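Local structure of SPD1 nuclease (Streptococcus pyogenes, 2XGR) at residues A[34-40]-A[165-170]; A[80-85]-A[171-176]; A[157-163]-A[229-233]; A[175-179]-A[202-206]. The protein probably cleaves DNA outside the cell as a prophage-encoded, metal-dependent endonuclease of the His-Me finger clan. All coordinates share one frame; numbering follows the deposited sequence. Where two conformers were deposited one is given.

Interaction 1 of 4, residues A[34-40]-A[165-170]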
loop_
_atom_site.group_PDB
_atom_site.type_symbol
_atom_site.label_atom_id
_atom_site.label_comp_id
_atom_site.label_asym_id
_atom_site.label_seq_id
_atom_site.Cartn_x
_atom_site.Cartn_y
_atom_site.Cartn_z
ATOM N N THR A 34 7.270 -0.099 -17.661
ATOM C CA THR A 34 7.184 1.331 -17.238
ATOM C C THR A 34 5.848 2.100 -17.427
ATOM O O THR A 34 5.023 1.788 -18.292
ATOM C CB THR A 34 8.347 2.219 -17.768
ATOM O OG1 THR A 34 8.068 2.625 -19.111
ATOM C CG2 THR A 34 9.717 1.507 -17.695
ATOM N N TYR A 35 5.686 3.136 -16.616
ATOM C CA TYR A 35 4.523 4.018 -16.627
ATOM C C TYR A 35 5.099 5.419 -16.896
ATOM O O TYR A 35 6.221 5.699 -16.530
ATOM C CB TYR A 35 3.827 3.970 -15.240
ATOM C CG TYR A 35 3.131 2.647 -14.987
ATOM C CD1 TYR A 35 1.800 2.479 -15.337
ATOM C CD2 TYR A 35 3.817 1.584 -14.398
ATOM C CE1 TYR A 35 1.157 1.253 -15.174
ATOM C CE2 TYR A 35 3.174 0.363 -14.166
ATOM C CZ TYR A 35 1.862 0.210 -14.576
ATOM O OH TYR A 35 1.213 -0.995 -14.393
ATOM N N PRO A 36 4.314 6.298 -17.520
ATOM C CA PRO A 36 4.756 7.682 -17.701
ATOM C C PRO A 36 4.951 8.388 -16.343
ATOM O O PRO A 36 4.106 8.271 -15.430
ATOM C CB PRO A 36 3.590 8.319 -18.501
ATOM C CG PRO A 36 2.391 7.527 -18.116
ATOM C CD PRO A 36 2.920 6.102 -17.980
ATOM N N ASN A 37 6.056 9.120 -16.231
ATOM C CA ASN A 37 6.180 10.097 -15.155
ATOM C C ASN A 37 6.238 9.454 -13.794
ATOM O O ASN A 37 5.805 10.042 -12.783
ATOM C CB ASN A 37 5.055 11.135 -15.243
ATOM C CG ASN A 37 5.145 11.948 -16.529
ATOM O OD1 ASN A 37 4.145 12.125 -17.227
ATOM N ND2 ASN A 37 6.353 12.353 -16.883
ATOM N N VAL A 38 6.840 8.290 -13.741
ATOM C CA VAL A 38 7.228 7.716 -12.454
ATOM C C VAL A 38 8.723 7.962 -12.242
ATOM O O VAL A 38 9.540 7.614 -13.094
ATOM C CB VAL A 38 6.850 6.225 -12.358
ATOM C CG1 VAL A 38 7.529 5.574 -11.136
ATOM C CG2 VAL A 38 5.319 6.076 -12.358
ATOM N N SER A 39 9.089 8.605 -11.146
ATOM C CA SER A 39 10.492 9.026 -10.998
ATOM C C SER A 39 10.797 9.087 -9.516
ATOM O O SER A 39 9.896 8.854 -8.677
ATOM C CB SER A 39 10.657 10.446 -11.654
ATOM O OG SER A 39 9.908 11.435 -10.888
ATOM N N HIS A 40 12.025 9.481 -9.171
ATOM C CA HIS A 40 12.341 9.784 -7.764
ATOM C C HIS A 40 13.352 10.911 -7.767
ATOM O O HIS A 40 14.001 11.113 -8.786
ATOM C CB HIS A 40 12.941 8.554 -7.038
ATOM C CG HIS A 40 14.269 8.095 -7.543
ATOM N ND1 HIS A 40 15.474 8.562 -7.049
ATOM C CD2 HIS A 40 14.586 7.102 -8.404
ATOM C CE1 HIS A 40 16.477 7.923 -7.644
ATOM N NE2 HIS A 40 15.957 7.058 -8.496
ATOM N N ASN A 165 1.400 -0.958 -8.656
ATOM C CA ASN A 165 2.042 -1.291 -9.925
ATOM C C ASN A 165 3.147 -0.288 -10.271
ATOM O O ASN A 165 4.199 -0.645 -10.839
ATOM C CB ASN A 165 1.016 -1.348 -11.095
ATOM C CG ASN A 165 0.287 -2.716 -11.201
ATOM O OD1 ASN A 165 -0.514 -2.981 -12.164
ATOM N ND2 ASN A 165 0.536 -3.569 -10.245
ATOM N N ARG A 166 2.917 0.968 -9.964
ATOM C CA ARG A 166 3.953 1.948 -10.293
ATOM C C ARG A 166 5.135 1.823 -9.360
ATOM O O ARG A 166 6.279 1.988 -9.820
ATOM C CB ARG A 166 3.339 3.341 -10.268
ATOM C CG ARG A 166 2.443 3.593 -11.495
ATOM C CD ARG A 166 1.642 4.862 -11.389
ATOM N NE ARG A 166 0.925 5.097 -12.686
ATOM C CZ ARG A 166 -0.099 4.348 -13.122
ATOM N NH1 ARG A 166 -0.646 3.355 -12.423
ATOM N NH2 ARG A 166 -0.648 4.612 -14.311
ATOM N N LEU A 167 4.884 1.557 -8.062
ATOM C CA LEU A 167 5.974 1.294 -7.120
ATOM C C LEU A 167 6.800 0.044 -7.554
ATOM O O LEU A 167 8.060 0.042 -7.473
ATOM C CB LEU A 167 5.388 1.089 -5.716
ATOM C CG LEU A 167 4.895 2.402 -5.070
ATOM C CD1 LEU A 167 4.116 1.966 -3.807
ATOM C CD2 LEU A 167 6.154 3.286 -4.789
ATOM N N ASP A 168 6.087 -0.954 -8.077
ATOM C CA ASP A 168 6.739 -2.203 -8.588
ATOM C C ASP A 168 7.632 -1.848 -9.786
ATOM O O ASP A 168 8.782 -2.271 -9.859
ATOM C CB ASP A 168 5.624 -3.174 -8.993
ATOM C CG ASP A 168 6.147 -4.423 -9.645
ATOM O OD1 ASP A 168 7.003 -5.051 -9.048
ATOM O OD2 ASP A 168 5.614 -4.802 -10.700
ATOM N N SER A 169 7.143 -0.971 -10.642
ATOM C CA SER A 169 7.960 -0.527 -11.793
ATOM C C SER A 169 9.201 0.219 -11.391
ATOM O O SER A 169 10.283 -0.061 -11.888
ATOM C CB SER A 169 7.145 0.350 -12.732
ATOM O OG SER A 169 8.003 0.773 -13.785
ATOM N N TRP A 170 9.079 1.049 -10.368
ATOM C CA TRP A 170 10.191 1.776 -9.816
ATOM C C TRP A 170 11.195 0.800 -9.232
ATOM O O TRP A 170 12.427 0.960 -9.434
ATOM C CB TRP A 170 9.696 2.767 -8.731
ATOM C CG TRP A 170 10.829 3.619 -8.183
ATOM C CD1 TRP A 170 11.395 4.752 -8.749
ATOM C CD2 TRP A 170 11.604 3.309 -7.052
ATOM N NE1 TRP A 170 12.452 5.190 -7.970
ATOM C CE2 TRP A 170 12.587 4.319 -6.912
ATOM C CE3 TRP A 170 11.527 2.293 -6.090
ATOM C CZ2 TRP A 170 13.449 4.352 -5.825
ATOM C CZ3 TRP A 170 12.373 2.303 -5.028
ATOM C CH2 TRP A 170 13.372 3.305 -4.921
HETATM O O HOH W 1 7.779 3.294 -14.547
HETATM O O HOH W 2 1.912 7.274 -14.256
#
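Tyr35 and Arg166 form the tight half of this contact, which sets the N-terminal segment leading into strand 39-46 against the middle of helix 160-173. The arginine is extended from CG to NE and crosses the phenol at about a right angle. Its CG lies over one ring face, 3.9 Å from the centroid of the Tyr35 ring and 22° off the ring normal, a CH-pi contact. Farther along, Tyr35 CD1 stands over the centre of the Arg166 guanidinium, 3.4 Å from NH2, the two planes tilted 39° apart. Ser169 CB meets the same phenol ring at its edge, and Asn165 CB approaches Tyr35 OH. Val38 CG1 is anti to the backbone N (chi1 168°), leaving Val38 CG2 to pack 3.9 Å from Arg166 CG. Val38 CG1 touches Trp170 CB more loosely, at 4.3 Å.

The looser part is hydrated. Pro36 and Asn37 form the corners of a type II turn from Tyr35 to Val38 that bulges away from the helix, and a water there bridges Pro36 O (2.7 Å) and Arg166 NE (2.9 Å) at the guanidinium edge. A second water accepts from Tyr35 N at 2.9 Å; its link to Ser169 OG is tentative, because the serine was modelled in two conformers.

The polar ends find partners outside the two segments: Tyr35 OH bonds to Asp154 OD2, Arg166 NH1 to the backbone oxygens of Asp154 and Tyr162, and, tentatively, Ser169 OG to Arg33 O. With no clear direct hydrogen bond between the segments, adhesion rests on ring and methylene packing, and polar cohesion mainly on the Pro36-Arg166 water and the shared tie to Asp154.

Interaction 2 of 4, residues A[80-85]-A[171-176]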
loop_
_atom_site.group_PDB
_atom_site.type_symbol
_atom_site.label_atom_id
_atom_site.label_comp_id
_atom_site.label_asym_id
_atom_site.label_seq_id
_atom_site.Cartn_x
_atom_site.Cartn_y
_atom_site.Cartn_z
ATOM N N LEU A 80 11.678 -3.572 1.057
ATOM C CA LEU A 80 12.118 -4.674 0.152
ATOM C C LEU A 80 12.835 -4.126 -1.064
ATOM O O LEU A 80 12.682 -2.913 -1.404
ATOM C CB LEU A 80 10.895 -5.575 -0.264
ATOM C CG LEU A 80 10.024 -5.022 -1.424
ATOM C CD1 LEU A 80 9.175 -6.126 -2.092
ATOM C CD2 LEU A 80 9.076 -3.803 -0.890
ATOM N N GLN A 81 13.558 -5.022 -1.750
ATOM C CA GLN A 81 13.964 -4.801 -3.149
ATOM C C GLN A 81 13.166 -5.637 -4.114
ATOM O O GLN A 81 12.495 -6.601 -3.751
ATOM C CB GLN A 81 15.483 -5.130 -3.318
ATOM C CG GLN A 81 16.384 -4.361 -2.316
ATOM C CD GLN A 81 17.839 -4.805 -2.516
ATOM O OE1 GLN A 81 18.123 -5.980 -2.385
ATOM N NE2 GLN A 81 18.726 -3.882 -2.802
ATOM N N ASP A 82 13.361 -5.328 -5.403
ATOM C CA ASP A 82 12.673 -6.032 -6.477
ATOM C C ASP A 82 12.922 -7.544 -6.342
ATOM O O ASP A 82 11.978 -8.344 -6.475
ATOM C CB ASP A 82 13.219 -5.579 -7.824
ATOM C CG ASP A 82 12.589 -6.339 -9.001
ATOM O OD1 ASP A 82 11.413 -6.204 -9.258
ATOM O OD2 ASP A 82 13.275 -7.132 -9.625
ATOM N N ARG A 83 14.135 -7.895 -5.893
ATOM C CA ARG A 83 14.506 -9.338 -5.843
ATOM C C ARG A 83 13.710 -10.134 -4.839
ATOM O O ARG A 83 13.698 -11.378 -4.869
ATOM C CB ARG A 83 15.994 -9.537 -5.498
ATOM C CG ARG A 83 16.408 -9.097 -4.105
ATOM C CD ARG A 83 17.932 -8.974 -4.030
ATOM N NE ARG A 83 18.403 -7.855 -4.889
ATOM C CZ ARG A 83 19.664 -7.439 -5.000
ATOM N NH1 ARG A 83 20.632 -8.090 -4.368
ATOM N NH2 ARG A 83 19.977 -6.393 -5.768
ATOM N N HIS A 84 13.099 -9.418 -3.885
ATOM C CA HIS A 84 12.388 -10.102 -2.803
ATOM C C HIS A 84 10.926 -10.345 -3.071
ATOM O O HIS A 84 10.265 -10.959 -2.229
ATOM C CB HIS A 84 12.466 -9.316 -1.532
ATOM C CG HIS A 84 13.839 -8.912 -1.122
ATOM N ND1 HIS A 84 14.797 -9.832 -0.686
ATOM C CD2 HIS A 84 14.392 -7.683 -0.980
ATOM C CE1 HIS A 84 15.923 -9.186 -0.416
ATOM N NE2 HIS A 84 15.686 -7.878 -0.533
ATOM N N GLU A 85 10.412 -9.873 -4.201
ATOM C CA GLU A 85 9.021 -9.953 -4.485
ATOM C C GLU A 85 8.595 -11.396 -4.697
ATOM O O GLU A 85 9.389 -12.185 -5.037
ATOM C CB GLU A 85 8.650 -9.168 -5.761
ATOM C CG GLU A 85 8.671 -7.689 -5.627
ATOM C CD GLU A 85 8.099 -6.924 -6.828
ATOM O OE1 GLU A 85 7.720 -7.538 -7.778
ATOM O OE2 GLU A 85 8.134 -5.710 -6.831
ATOM N N LEU A 171 10.713 -0.180 -8.437
ATOM C CA LEU A 171 11.610 -1.165 -7.889
ATOM C C LEU A 171 12.372 -1.918 -8.967
ATOM O O LEU A 171 13.603 -2.116 -8.840
ATOM C CB LEU A 171 10.831 -2.177 -7.035
ATOM C CG LEU A 171 10.551 -1.776 -5.631
ATOM C CD1 LEU A 171 9.707 -2.910 -4.958
ATOM C CD2 LEU A 171 11.899 -1.486 -4.803
ATOM N N ALA A 172 11.667 -2.320 -10.024
ATOM C CA ALA A 172 12.294 -3.136 -11.089
ATOM C C ALA A 172 13.384 -2.291 -11.831
ATOM O O ALA A 172 14.436 -2.819 -12.278
ATOM C CB ALA A 172 11.251 -3.580 -12.082
ATOM N N LEU A 173 13.139 -0.978 -11.949
ATOM C CA LEU A 173 14.086 -0.077 -12.631
ATOM C C LEU A 173 15.275 0.238 -11.780
ATOM O O LEU A 173 16.297 0.725 -12.281
ATOM C CB LEU A 173 13.388 1.241 -12.998
ATOM C CG LEU A 173 12.451 1.065 -14.202
ATOM C CD1 LEU A 173 11.486 2.281 -14.285
ATOM C CD2 LEU A 173 13.300 0.901 -15.508
ATOM N N HIS A 174 15.165 0.018 -10.470
ATOM C CA HIS A 174 16.231 0.384 -9.545
ATOM C C HIS A 174 16.566 -0.788 -8.615
ATOM O O HIS A 174 16.282 -0.723 -7.400
ATOM C CB HIS A 174 15.822 1.620 -8.677
ATOM C CG HIS A 174 15.500 2.851 -9.476
ATOM N ND1 HIS A 174 14.233 3.112 -9.947
ATOM C CD2 HIS A 174 16.308 3.799 -10.022
ATOM C CE1 HIS A 174 14.266 4.167 -10.752
ATOM N NE2 HIS A 174 15.509 4.609 -10.804
ATOM N N PRO A 175 17.073 -1.907 -9.171
ATOM C CA PRO A 175 17.140 -3.163 -8.434
ATOM C C PRO A 175 18.035 -3.115 -7.204
ATOM O O PRO A 175 17.966 -4.032 -6.384
ATOM C CB PRO A 175 17.694 -4.164 -9.465
ATOM C CG PRO A 175 18.487 -3.286 -10.458
ATOM C CD PRO A 175 17.594 -2.055 -10.562
ATOM N N ASP A 176 18.891 -2.080 -7.087
ATOM C CA ASP A 176 19.723 -1.968 -5.927
ATOM C C ASP A 176 19.115 -1.116 -4.824
ATOM O O ASP A 176 19.678 -1.061 -3.723
ATOM C CB ASP A 176 21.115 -1.419 -6.303
ATOM C CG ASP A 176 21.912 -2.398 -7.202
ATOM O OD1 ASP A 176 21.992 -3.622 -6.880
ATOM O OD2 ASP A 176 22.357 -1.944 -8.278
HETATM O O HOH W 3 21.551 -4.426 -3.513
HETATM O O HOH W 4 14.752 -2.851 -6.051
HETATM O O HOH W 5 14.835 -5.537 -12.059
HETATM O O HOH W 6 16.412 -6.324 -6.609
#
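Arg83 and Gln81 supply the direct polar links to residues 175-176. Arg83 NH2 donates to Pro175 O at 3.2 Å (N-H...O 146°), coming from above the carbonyl plane rather than along a lone pair. The bend at chi3 (67°) turns the guanidinium toward that oxygen, and Arg83 NH2 also lies 3.6 Å from Asp176 OD1, a long salt bridge at the guanidinium edge. Gln81 NE2 adds a weak bond to Asp176 O (3.1 Å, 129°).

Water carries the rest of the polar contact. One molecule accepts from both Arg83 N and Arg83 NE and donates to Pro175 O, 2.8 Å away, so this carbonyl is gripped twice. A second water links Asp82 N to His174 O, while a third donates to Ala172 O and weakly to Asp82 OD2.

The apolar pair is Leu171 CD1 with Leu80 CG, 4.1 Å apart, the side chains crossing at about a right angle. Carbon-oxygen van der Waals contacts flank it: Leu171 CD1 with Glu85 OE2, and Asp82 CB 3.6 Å from Leu171 O.

The 3-10 turn after strand 76-80 thus meets the C-terminal end of helix 160-173, and Leu80 and Leu171 also pack on Leu179 of strand 178-186.

Interaction 3 of 4, residues A[157-163]-A[229-233]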
loop_
_atom_site.group_PDB
_atom_site.type_symbol
_atom_site.label_atom_id
_atom_site.label_comp_id
_atom_site.label_asym_id
_atom_site.label_seq_id
_atom_site.Cartn_x
_atom_site.Cartn_y
_atom_site.Cartn_z
ATOM N N PRO A 157 -6.557 6.326 -10.252
ATOM C CA PRO A 157 -5.835 6.695 -8.998
ATOM C C PRO A 157 -6.662 6.653 -7.722
ATOM O O PRO A 157 -6.147 7.039 -6.642
ATOM C CB PRO A 157 -5.295 8.120 -9.303
ATOM C CG PRO A 157 -6.445 8.718 -10.138
ATOM C CD PRO A 157 -6.976 7.532 -11.010
ATOM N N GLU A 158 -7.913 6.210 -7.815
ATOM C CA GLU A 158 -8.701 5.895 -6.629
ATOM C C GLU A 158 -8.479 4.477 -6.110
ATOM O O GLU A 158 -9.066 4.080 -5.107
ATOM C CB GLU A 158 -10.210 6.152 -6.900
ATOM C CG GLU A 158 -10.426 7.676 -7.098
ATOM C CD GLU A 158 -11.858 8.102 -7.262
ATOM O OE1 GLU A 158 -12.761 7.260 -7.327
ATOM O OE2 GLU A 158 -12.090 9.316 -7.323
ATOM N N GLY A 159 -7.768 3.656 -6.888
ATOM C CA GLY A 159 -7.525 2.298 -6.451
ATOM C C GLY A 159 -6.070 2.050 -6.037
ATOM O O GLY A 159 -5.168 2.719 -6.509
ATOM N N MET A 160 -5.855 1.059 -5.179
ATOM C CA MET A 160 -4.501 0.739 -4.667
ATOM C C MET A 160 -3.595 0.273 -5.796
ATOM O O MET A 160 -2.400 0.542 -5.799
ATOM C CB MET A 160 -4.595 -0.418 -3.673
ATOM C CG MET A 160 -5.764 -0.256 -2.711
ATOM S SD MET A 160 -5.229 -0.527 -1.046
ATOM C CE MET A 160 -4.606 1.105 -0.976
ATOM N N LEU A 161 -4.177 -0.468 -6.730
ATOM C CA LEU A 161 -3.349 -1.079 -7.802
ATOM C C LEU A 161 -2.552 -0.041 -8.604
ATOM O O LEU A 161 -1.394 -0.278 -8.960
ATOM C CB LEU A 161 -4.303 -1.892 -8.754
ATOM C CG LEU A 161 -3.647 -2.618 -9.928
ATOM C CD1 LEU A 161 -2.725 -3.737 -9.419
ATOM C CD2 LEU A 161 -4.775 -3.153 -10.840
ATOM N N TYR A 162 -3.140 1.139 -8.841
ATOM C CA TYR A 162 -2.470 2.227 -9.551
ATOM C C TYR A 162 -1.132 2.487 -8.877
ATOM O O TYR A 162 -0.070 2.605 -9.542
ATOM C CB TYR A 162 -3.370 3.525 -9.400
ATOM C CG TYR A 162 -2.692 4.777 -9.914
ATOM C CD1 TYR A 162 -2.963 5.259 -11.210
ATOM C CD2 TYR A 162 -1.723 5.449 -9.154
ATOM C CE1 TYR A 162 -2.373 6.394 -11.692
ATOM C CE2 TYR A 162 -1.078 6.570 -9.668
ATOM C CZ TYR A 162 -1.430 7.024 -10.955
ATOM O OH TYR A 162 -0.765 8.112 -11.496
ATOM N N TYR A 163 -1.149 2.559 -7.555
ATOM C CA TYR A 163 0.078 2.983 -6.830
ATOM C C TYR A 163 1.066 1.800 -6.754
ATOM O O TYR A 163 2.278 1.956 -6.983
ATOM C CB TYR A 163 -0.275 3.421 -5.375
ATOM C CG TYR A 163 -1.168 4.642 -5.458
ATOM C CD1 TYR A 163 -0.629 5.934 -5.575
ATOM C CD2 TYR A 163 -2.527 4.456 -5.560
ATOM C CE1 TYR A 163 -1.472 7.041 -5.804
ATOM C CE2 TYR A 163 -3.419 5.578 -5.762
ATOM C CZ TYR A 163 -2.855 6.867 -5.875
ATOM O OH TYR A 163 -3.735 7.897 -6.117
ATOM N N THR A 229 2.575 10.245 1.320
ATOM C CA THR A 229 1.387 9.553 1.811
ATOM C C THR A 229 0.238 9.845 0.867
ATOM O O THR A 229 0.037 10.990 0.474
ATOM C CB THR A 229 1.044 10.056 3.221
ATOM O OG1 THR A 229 2.183 9.875 4.082
ATOM C CG2 THR A 229 -0.190 9.276 3.859
ATOM N N VAL A 230 -0.543 8.807 0.562
ATOM C CA VAL A 230 -1.739 8.911 -0.291
ATOM C C VAL A 230 -2.888 8.373 0.558
ATOM O O VAL A 230 -2.749 7.279 1.171
ATOM C CB VAL A 230 -1.527 7.996 -1.565
ATOM C CG1 VAL A 230 -2.875 7.879 -2.245
ATOM C CG2 VAL A 230 -0.519 8.686 -2.478
ATOM N N ILE A 231 -3.999 9.118 0.673
ATOM C CA ILE A 231 -5.152 8.614 1.458
ATOM C C ILE A 231 -6.270 8.273 0.479
ATOM O O ILE A 231 -6.722 9.133 -0.298
ATOM C CB ILE A 231 -5.675 9.689 2.504
ATOM C CG1 ILE A 231 -4.569 10.003 3.499
ATOM C CG2 ILE A 231 -6.991 9.186 3.206
ATOM C CD1 ILE A 231 -4.863 11.206 4.431
ATOM N N LEU A 232 -6.648 7.007 0.442
ATOM C CA LEU A 232 -7.714 6.569 -0.452
ATOM C C LEU A 232 -8.959 6.236 0.310
ATOM O O LEU A 232 -8.896 5.688 1.424
ATOM C CB LEU A 232 -7.267 5.309 -1.242
ATOM C CG LEU A 232 -6.035 5.519 -2.108
ATOM C CD1 LEU A 232 -5.663 4.189 -2.886
ATOM C CD2 LEU A 232 -6.317 6.607 -3.120
ATOM N N GLU A 233 -10.103 6.550 -0.297
ATOM C CA GLU A 233 -11.385 6.233 0.336
ATOM C C GLU A 233 -11.781 4.799 0.085
ATOM O O GLU A 233 -11.671 4.293 -1.057
ATOM C CB GLU A 233 -12.513 7.198 -0.221
ATOM C CG GLU A 233 -12.274 8.669 0.002
ATOM C CD GLU A 233 -12.290 9.105 1.478
ATOM O OE1 GLU A 233 -13.088 8.566 2.286
ATOM O OE2 GLU A 233 -11.435 9.963 1.828
HETATM O O HOH W 7 -10.902 5.271 -3.523
#
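Glu158 and Leu232 bring the backbones nearest, with CA atoms 6.3 Å apart, whereas the CA atoms of Tyr163 and Val230 are 9.0 Å apart, leaving the wider gap to be filled by side chains. Val230 CG1, anti to the backbone N (chi1 167°), is carried over one face of the Tyr163 ring, 4.1 Å from the centroid and 25° off the normal, a CH-pi contact offset toward the rim; the opposite face is covered by Tyr162 CD2. Leu232 CD1 touches Tyr163 CE2 at 3.9 Å and, less certainly because the methionine was modelled twice, Met160 CE at 3.8 Å, while Leu232 CD2 lies 3.6 Å from Pro157 O. At the ring edge, Tyr163 OH donates to Pro157 O over 2.6 Å, in the carbonyl plane and on a lone pair, and also bonds with Ser217 OG. This clasp fixes the phenol across the loop that leads into the helix. No direct hydrogen bond joins the segments, but a water donates to both Glu158 O (2.7 Å) and Glu233 O. The start of helix 160-173 is therefore packed on strand 228-233, with Leu199 of the adjacent strand 196-204 and Leu144 of helix 142-146 closing around Met160.

Interaction 4 of 4, residues A[175-179]-A[202-206]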
loop_
_atom_site.group_PDB
_atom_site.type_symbol
_atom_site.label_atom_id
_atom_site.label_comp_id
_atom_site.label_asym_id
_atom_site.label_seq_id
_atom_site.Cartn_x
_atom_site.Cartn_y
_atom_site.Cartn_z
ATOM N N PRO A 175 17.073 -1.907 -9.171
ATOM C CA PRO A 175 17.140 -3.163 -8.434
ATOM C C PRO A 175 18.035 -3.115 -7.204
ATOM O O PRO A 175 17.966 -4.032 -6.384
ATOM C CB PRO A 175 17.694 -4.164 -9.465
ATOM C CG PRO A 175 18.487 -3.286 -10.458
ATOM C CD PRO A 175 17.594 -2.055 -10.562
ATOM N N ASP A 176 18.891 -2.080 -7.087
ATOM C CA ASP A 176 19.723 -1.968 -5.927
ATOM C C ASP A 176 19.115 -1.116 -4.824
ATOM O O ASP A 176 19.678 -1.061 -3.723
ATOM C CB ASP A 176 21.115 -1.419 -6.303
ATOM C CG ASP A 176 21.912 -2.398 -7.202
ATOM O OD1 ASP A 176 21.992 -3.622 -6.880
ATOM O OD2 ASP A 176 22.357 -1.944 -8.278
ATOM N N PHE A 177 17.990 -0.469 -5.113
ATOM C CA PHE A 177 17.367 0.426 -4.135
ATOM C C PHE A 177 16.224 -0.305 -3.417
ATOM O O PHE A 177 15.783 -1.401 -3.819
ATOM C CB PHE A 177 16.803 1.696 -4.812
ATOM C CG PHE A 177 17.889 2.615 -5.392
ATOM C CD1 PHE A 177 19.210 2.448 -5.011
ATOM C CD2 PHE A 177 17.534 3.673 -6.250
ATOM C CE1 PHE A 177 20.219 3.323 -5.530
ATOM C CE2 PHE A 177 18.552 4.569 -6.728
ATOM C CZ PHE A 177 19.856 4.364 -6.347
ATOM N N TRP A 178 15.778 0.301 -2.309
ATOM C CA TRP A 178 14.739 -0.332 -1.468
ATOM C C TRP A 178 13.505 0.532 -1.496
ATOM O O TRP A 178 13.605 1.745 -1.643
ATOM C CB TRP A 178 15.194 -0.351 -0.019
ATOM C CG TRP A 178 16.427 -1.207 0.168
ATOM C CD1 TRP A 178 17.741 -0.865 -0.103
ATOM C CD2 TRP A 178 16.446 -2.558 0.656
ATOM N NE1 TRP A 178 18.584 -1.971 0.159
ATOM C CE2 TRP A 178 17.804 -3.008 0.618
ATOM C CE3 TRP A 178 15.433 -3.461 1.065
ATOM C CZ2 TRP A 178 18.164 -4.301 1.034
ATOM C CZ3 TRP A 178 15.812 -4.724 1.515
ATOM C CH2 TRP A 178 17.157 -5.143 1.457
ATOM N N LEU A 179 12.360 -0.112 -1.368
ATOM C CA LEU A 179 11.084 0.588 -1.134
ATOM C C LEU A 179 10.686 0.347 0.304
ATOM O O LEU A 179 10.645 -0.827 0.767
ATOM C CB LEU A 179 10.053 -0.028 -2.070
ATOM C CG LEU A 179 8.587 0.409 -1.753
ATOM C CD1 LEU A 179 8.400 1.977 -1.914
ATOM C CD2 LEU A 179 7.580 -0.379 -2.653
ATOM N N VAL A 202 8.478 5.570 0.417
ATOM C CA VAL A 202 9.697 6.351 0.115
ATOM C C VAL A 202 10.728 5.330 -0.323
ATOM O O VAL A 202 10.600 4.131 0.044
ATOM C CB VAL A 202 10.166 7.125 1.310
ATOM C CG1 VAL A 202 10.640 6.137 2.441
ATOM C CG2 VAL A 202 11.350 8.155 0.956
ATOM N N GLY A 203 11.713 5.762 -1.117
ATOM C CA GLY A 203 12.787 4.829 -1.544
ATOM C C GLY A 203 14.008 5.046 -0.636
ATOM O O GLY A 203 14.107 6.070 0.075
ATOM N N ILE A 204 14.875 4.031 -0.565
ATOM C CA ILE A 204 16.126 4.177 0.192
ATOM C C ILE A 204 17.281 3.657 -0.694
ATOM O O ILE A 204 17.178 2.587 -1.295
ATOM C CB ILE A 204 16.091 3.346 1.481
ATOM C CG1 ILE A 204 14.895 3.764 2.359
ATOM C CG2 ILE A 204 17.381 3.671 2.374
ATOM C CD1 ILE A 204 14.742 2.903 3.675
ATOM N N ASP A 205 18.305 4.475 -0.871
ATOM C CA ASP A 205 19.406 4.026 -1.740
ATOM C C ASP A 205 20.432 3.212 -0.905
ATOM O O ASP A 205 20.241 2.990 0.302
ATOM C CB ASP A 205 20.002 5.218 -2.525
ATOM C CG ASP A 205 20.884 6.129 -1.667
ATOM O OD1 ASP A 205 21.176 5.823 -0.479
ATOM O OD2 ASP A 205 21.170 7.239 -2.164
ATOM N N SER A 206 21.484 2.721 -1.556
ATOM C CA SER A 206 22.481 1.853 -0.904
ATOM C C SER A 206 23.058 2.521 0.329
ATOM O O SER A 206 23.451 1.826 1.289
ATOM C CB SER A 206 23.649 1.590 -1.874
ATOM O OG SER A 206 23.138 1.318 -3.152
HETATM O O HOH W 8 21.947 -1.580 -2.597
#
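Trp178 and Ile204 form an antiparallel hydrogen-bonded pair: Trp178 N to Ile204 O at 2.9 Å (165°), and Ile204 N to Trp178 O at 2.8 Å (157°). Next along, Leu179 faces Gly203 as a non-hydrogen-bonded pair, and Gly203 CA comes within 3.2 Å of Trp178 O in a CA-H...O contact. Past the strand ends a water donates to Asp176 O and lies 3.2 Å from Ser206 OG. This is the open end of the beta hairpin made by strands 178-186 and 196-204, part of the large antiparallel sheet; Leu80 of strand 76-80 makes backbone hydrogen bonds with Leu179, and Leu211 of strand 209-214 with Gly203. On one face, Trp178 CB packs on Ile204 CB at 4.1 Å, and the indole edge lies by Ile204 O. Just beyond the paired residues, Phe177 turns one ring face to Asp205 CB, 3.9 Å from the centroid, a CH-pi contact offset toward the rim. Asp205 CG sits between backbone N and carbonyl carbon (chi1 75°), leading the carboxylate away to accept from Glu209 N through OD1. Ser206 N is buried here without a polar partner in the model. Leu179, on the face that meets helix 160-173, touches Val202 O with CD1.

How the interactions relate
Helix 160-173 and its C-terminal exit run through the set: interaction 3 packs its first turn, interaction 1 its middle and interaction 2 its end, before strand 178-186 in interaction 4. Interactions 2 and 4 share Pro175 and Asp176, and Leu80 O lies 2.8 Å from Leu179 N. Interaction 1 meets interaction 4 where Trp170 CH2 packs 3.8 Å from Gly203 CA, and interaction 2 where Asp168 OD1 and Glu85 OE2, like charges, are 2.6 Å apart, probably sharing a proton. Interaction 3 adjoins interaction 1 along the helix, centres about 14 Å apart, but touches neither 2 nor 4, each about 21 Å away between centres; there Glu158 holds a PEG, probably from crystallisation.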